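Local structure of aminotransferase AspB (Helicobacter pylori 26695, 3EZS) at the interface of chains A and B. The protein is a pyridoxal 5'-phosphate-dependent aminotransferase of the class I and II family that transfers amino groups between amino acids and keto acids. Sequence-based numbering; all coordinates share one arbitrary frame. Chains: chain A/B, aminotransferase AspB.

The interface of chains A and B. Residues chain A 100-101, 104, 252, 255-256, 259-260; chain B 2, 4, 96, 127.
Helix 247-257 of chain A and the loop residues after it, together with the C-terminal part of helix 92-102 and the loop at A:Phe104, receive the N-terminal arm of chain B and its helices 92-102 and 120-127. The selenomethionine B:Met2 enters between A:Phe101, A:Phe104 and A:Phe256. Its CG is anti to the backbone N (chi1 178°), and a bend at chi3 (-68°) turns the B:Met2 methyl CE over one face of A:Phe104, 3.5 Å from the ring centroid and offset toward the rim. B:Met2 SE meets the CD1 corner of the A:Phe256 ring at 3.3 Å, and the side chains cross at about a right angle. Two residues on, B:Phe4 lies flat against helix 247-257: A:Ala255 CB sits over the centre of its ring, 3.7 Å from the centroid, while its CE1 and CZ reach the helix backbone at A:Phe256 and A:Lys252. B:Phe127 crosses A:Phe256 obliquely, CE1 to CE1 3.7 Å, and its carbonyl O lies in plane at the edge of A:Phe104, 3.5 Å from CE1. At the far end, B:Phe96 CE2 touches A:Leu260 CD2 at 3.4 Å, the side chains running side by side, and its CE1 meets A:Tyr259 CB at 3.7 Å. Polar atoms of the two chains do not pair anywhere in this patch, so it holds together by apolar contact. Two-fold symmetry repeats the patch with chains exchanged, so the arm probably helps clasp the dimer typical of this aminotransferase family.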
ATOM      1  N   SER A 100      13.297  -0.081  -5.607  1.00 42.53           N
ATOM      2  CA  SER A 100      13.959  -0.544  -4.379  1.00 44.49           C
ATOM      3  C   SER A 100      13.999  -2.076  -4.354  1.00 44.06           C
ATOM      4  O   SER A 100      14.918  -2.668  -3.801  1.00 45.13           O
ATOM      5  CB  SER A 100      13.315   0.015  -3.086  1.00 44.17           C
ATOM      6  OG  SER A 100      12.010  -0.491  -2.847  1.00 51.22           O
ATOM      7  N   PHE A 101      12.998  -2.719  -4.938  1.00 42.57           N
ATOM      8  CA  PHE A 101      13.031  -4.161  -5.057  1.00 42.78           C
ATOM      9  C   PHE A 101      14.156  -4.617  -6.006  1.00 42.51           C
ATOM     10  O   PHE A 101      15.030  -5.364  -5.589  1.00 40.57           O
ATOM     11  CB  PHE A 101      11.679  -4.708  -5.512  1.00 43.23           C
ATOM     12  CG  PHE A 101      11.770  -6.058  -6.182  1.00 47.48           C
ATOM     13  CD1 PHE A 101      11.999  -7.210  -5.439  1.00 50.54           C
ATOM     14  CD2 PHE A 101      11.640  -6.167  -7.567  1.00 49.95           C
ATOM     15  CE1 PHE A 101      12.103  -8.450  -6.074  1.00 50.82           C
ATOM     16  CE2 PHE A 101      11.742  -7.399  -8.200  1.00 45.58           C
ATOM     17  CZ  PHE A 101      11.966  -8.538  -7.452  1.00 48.39           C
ATOM     18  N   PHE A 104      17.761  -3.630  -4.975  1.00 42.94           N
ATOM     19  CA  PHE A 104      17.930  -3.839  -3.541  1.00 45.48           C
ATOM     20  C   PHE A 104      19.352  -4.049  -3.051  1.00 47.90           C
ATOM     21  O   PHE A 104      19.746  -3.486  -2.015  1.00 50.11           O
ATOM     22  CB  PHE A 104      17.072  -5.019  -3.049  1.00 45.48           C
ATOM     23  CG  PHE A 104      17.100  -5.186  -1.563  1.00 44.66           C
ATOM     24  CD1 PHE A 104      16.427  -4.294  -0.748  1.00 51.26           C
ATOM     25  CD2 PHE A 104      17.828  -6.201  -0.975  1.00 45.84           C
ATOM     26  CE1 PHE A 104      16.457  -4.432   0.635  1.00 48.56           C
ATOM     27  CE2 PHE A 104      17.868  -6.335   0.398  1.00 47.85           C
ATOM     28  CZ  PHE A 104      17.188  -5.450   1.198  1.00 47.84           C
ATOM     29  N   LYS A 252       9.909 -12.974  -8.382  1.00 43.65           N
ATOM     30  CA  LYS A 252      10.609 -12.519  -7.192  1.00 45.25           C
ATOM     31  C   LYS A 252       9.863 -11.317  -6.556  1.00 44.42           C
ATOM     32  O   LYS A 252       9.758 -11.231  -5.322  1.00 40.98           O
ATOM     33  CB  LYS A 252      12.074 -12.179  -7.534  1.00 44.70           C
ATOM     34  CG  LYS A 252      12.896 -13.397  -7.982  1.00 46.49           C
ATOM     35  CD  LYS A 252      14.352 -13.038  -8.284  1.00 48.27           C
ATOM     36  N   ALA A 255       7.023 -12.359  -4.308  1.00 41.35           N
ATOM     37  CA  ALA A 255       7.470 -12.739  -2.952  1.00 41.80           C
ATOM     38  C   ALA A 255       7.738 -11.495  -2.095  1.00 42.76           C
ATOM     39  O   ALA A 255       7.421 -11.472  -0.911  1.00 45.36           O
ATOM     40  CB  ALA A 255       8.728 -13.634  -3.012  1.00 38.11           C
ATOM     41  N   PHE A 256       8.325 -10.463  -2.691  1.00 42.44           N
ATOM     42  CA  PHE A 256       8.577  -9.217  -1.973  1.00 43.16           C
ATOM     43  C   PHE A 256       7.239  -8.566  -1.571  1.00 41.61           C
ATOM     44  O   PHE A 256       7.066  -8.127  -0.455  1.00 39.69           O
ATOM     45  CB  PHE A 256       9.445  -8.294  -2.843  1.00 45.43           C
ATOM     46  CG  PHE A 256       9.638  -6.890  -2.290  1.00 47.81           C
ATOM     47  CD1 PHE A 256      10.299  -6.680  -1.091  1.00 51.64           C
ATOM     48  CD2 PHE A 256       9.214  -5.780  -3.012  1.00 46.39           C
ATOM     49  CE1 PHE A 256      10.501  -5.383  -0.595  1.00 53.28           C
ATOM     50  CE2 PHE A 256       9.433  -4.478  -2.533  1.00 49.51           C
ATOM     51  CZ  PHE A 256      10.073  -4.280  -1.333  1.00 47.62           C
ATOM     52  N   TYR A 259       5.021  -9.103   1.776  1.00 45.12           N
ATOM     53  CA  TYR A 259       5.324  -8.332   2.986  1.00 46.60           C
ATOM     54  C   TYR A 259       4.793  -6.890   3.061  1.00 45.93           C
ATOM     55  O   TYR A 259       4.722  -6.313   4.150  1.00 46.52           O
ATOM     56  CB  TYR A 259       6.847  -8.214   3.117  1.00 49.95           C
ATOM     57  CG  TYR A 259       7.567  -9.522   3.281  1.00 55.04           C
ATOM     58  CD1 TYR A 259       7.736 -10.094   4.547  1.00 58.11           C
ATOM     59  CD2 TYR A 259       8.077 -10.194   2.178  1.00 56.99           C
ATOM     60  CE1 TYR A 259       8.400 -11.304   4.706  1.00 64.58           C
ATOM     61  CE2 TYR A 259       8.748 -11.404   2.317  1.00 61.17           C
ATOM     62  CZ  TYR A 259       8.914 -11.959   3.582  1.00 65.78           C
ATOM     63  OH  TYR A 259       9.573 -13.175   3.723  1.00 63.92           O
ATOM     64  N   LEU A 260       4.441  -6.312   1.920  1.00 43.42           N
ATOM     65  CA  LEU A 260       4.133  -4.890   1.847  1.00 41.94           C
ATOM     66  C   LEU A 260       2.751  -4.423   2.304  1.00 41.78           C
ATOM     67  O   LEU A 260       2.613  -3.261   2.671  1.00 41.97           O
ATOM     68  CB  LEU A 260       4.366  -4.403   0.419  1.00 43.25           C
ATOM     69  CG  LEU A 260       5.735  -4.683  -0.207  1.00 42.72           C
ATOM     70  CD1 LEU A 260       5.686  -4.269  -1.668  1.00 39.11           C
ATOM     71  CD2 LEU A 260       6.849  -3.963   0.542  1.00 43.19           C
TER
HETATM   72  N   MSE B   2      18.308 -10.183  -2.045  1.00 71.14           N
HETATM   73  CA  MSE B   2      17.044 -10.220  -1.251  1.00 73.31           C
HETATM   74  C   MSE B   2      16.614 -11.671  -1.013  1.00 71.38           C
HETATM   75  O   MSE B   2      16.390 -12.412  -1.979  1.00 71.14           O
HETATM   76  CB  MSE B   2      15.931  -9.437  -1.963  1.00 73.41           C
HETATM   77  CG  MSE B   2      14.608  -9.491  -1.213  1.00 76.21           C
HETATM   78 SE   MSE B   2      13.192  -8.239  -1.717  0.75 77.46          SE
HETATM   79  CE  MSE B   2      13.975  -6.548  -1.145  1.00 71.56           C
ATOM     80  N   PHE B   4      13.991 -14.605   0.826  1.00 67.82           N
ATOM     81  CA  PHE B   4      12.599 -14.804   1.268  1.00 66.86           C
ATOM     82  C   PHE B   4      12.425 -16.036   2.170  1.00 65.05           C
ATOM     83  O   PHE B   4      12.613 -17.174   1.736  1.00 64.12           O
ATOM     84  CB  PHE B   4      11.672 -14.872   0.045  1.00 66.32           C
ATOM     85  CG  PHE B   4      11.845 -13.708  -0.904  1.00 65.78           C
ATOM     86  CD1 PHE B   4      11.389 -12.440  -0.560  1.00 66.64           C
ATOM     87  CD2 PHE B   4      12.475 -13.875  -2.135  1.00 68.86           C
ATOM     88  CE1 PHE B   4      11.549 -11.360  -1.425  1.00 65.22           C
ATOM     89  CE2 PHE B   4      12.637 -12.794  -3.011  1.00 65.28           C
ATOM     90  CZ  PHE B   4      12.173 -11.542  -2.657  1.00 64.34           C
ATOM     91  N   PHE B  96       5.518  -3.060   8.558  1.00 41.20           N
ATOM     92  CA  PHE B  96       6.631  -3.281   7.629  1.00 41.06           C
ATOM     93  C   PHE B  96       7.417  -2.010   7.283  1.00 40.76           C
ATOM     94  O   PHE B  96       8.662  -2.037   7.233  1.00 41.37           O
ATOM     95  CB  PHE B  96       6.144  -3.918   6.314  1.00 40.22           C
ATOM     96  CG  PHE B  96       7.254  -4.226   5.356  1.00 40.78           C
ATOM     97  CD1 PHE B  96       7.989  -5.390   5.487  1.00 41.50           C
ATOM     98  CD2 PHE B  96       7.588  -3.335   4.335  1.00 46.97           C
ATOM     99  CE1 PHE B  96       9.025  -5.688   4.605  1.00 43.03           C
ATOM    100  CE2 PHE B  96       8.632  -3.619   3.446  1.00 41.34           C
ATOM    101  CZ  PHE B  96       9.350  -4.796   3.581  1.00 44.30           C
ATOM    102  N   PHE B 127      14.398  -5.837   5.362  1.00 43.50           N
ATOM    103  CA  PHE B 127      14.307  -4.797   4.359  1.00 44.89           C
ATOM    104  C   PHE B 127      15.226  -3.609   4.677  1.00 45.90           C
ATOM    105  O   PHE B 127      15.919  -3.123   3.793  1.00 46.23           O
ATOM    106  CB  PHE B 127      12.859  -4.359   4.191  1.00 47.06           C
ATOM    107  CG  PHE B 127      12.639  -3.398   3.058  1.00 48.28           C
ATOM    108  CD1 PHE B 127      13.088  -3.692   1.773  1.00 48.92           C
ATOM    109  CD2 PHE B 127      11.908  -2.231   3.262  1.00 49.66           C
ATOM    110  CE1 PHE B 127      12.871  -2.797   0.709  1.00 50.71           C
ATOM    111  CE2 PHE B 127      11.671  -1.337   2.214  1.00 51.13           C
ATOM    112  CZ  PHE B 127      12.152  -1.625   0.932  1.00 51.46           C
TER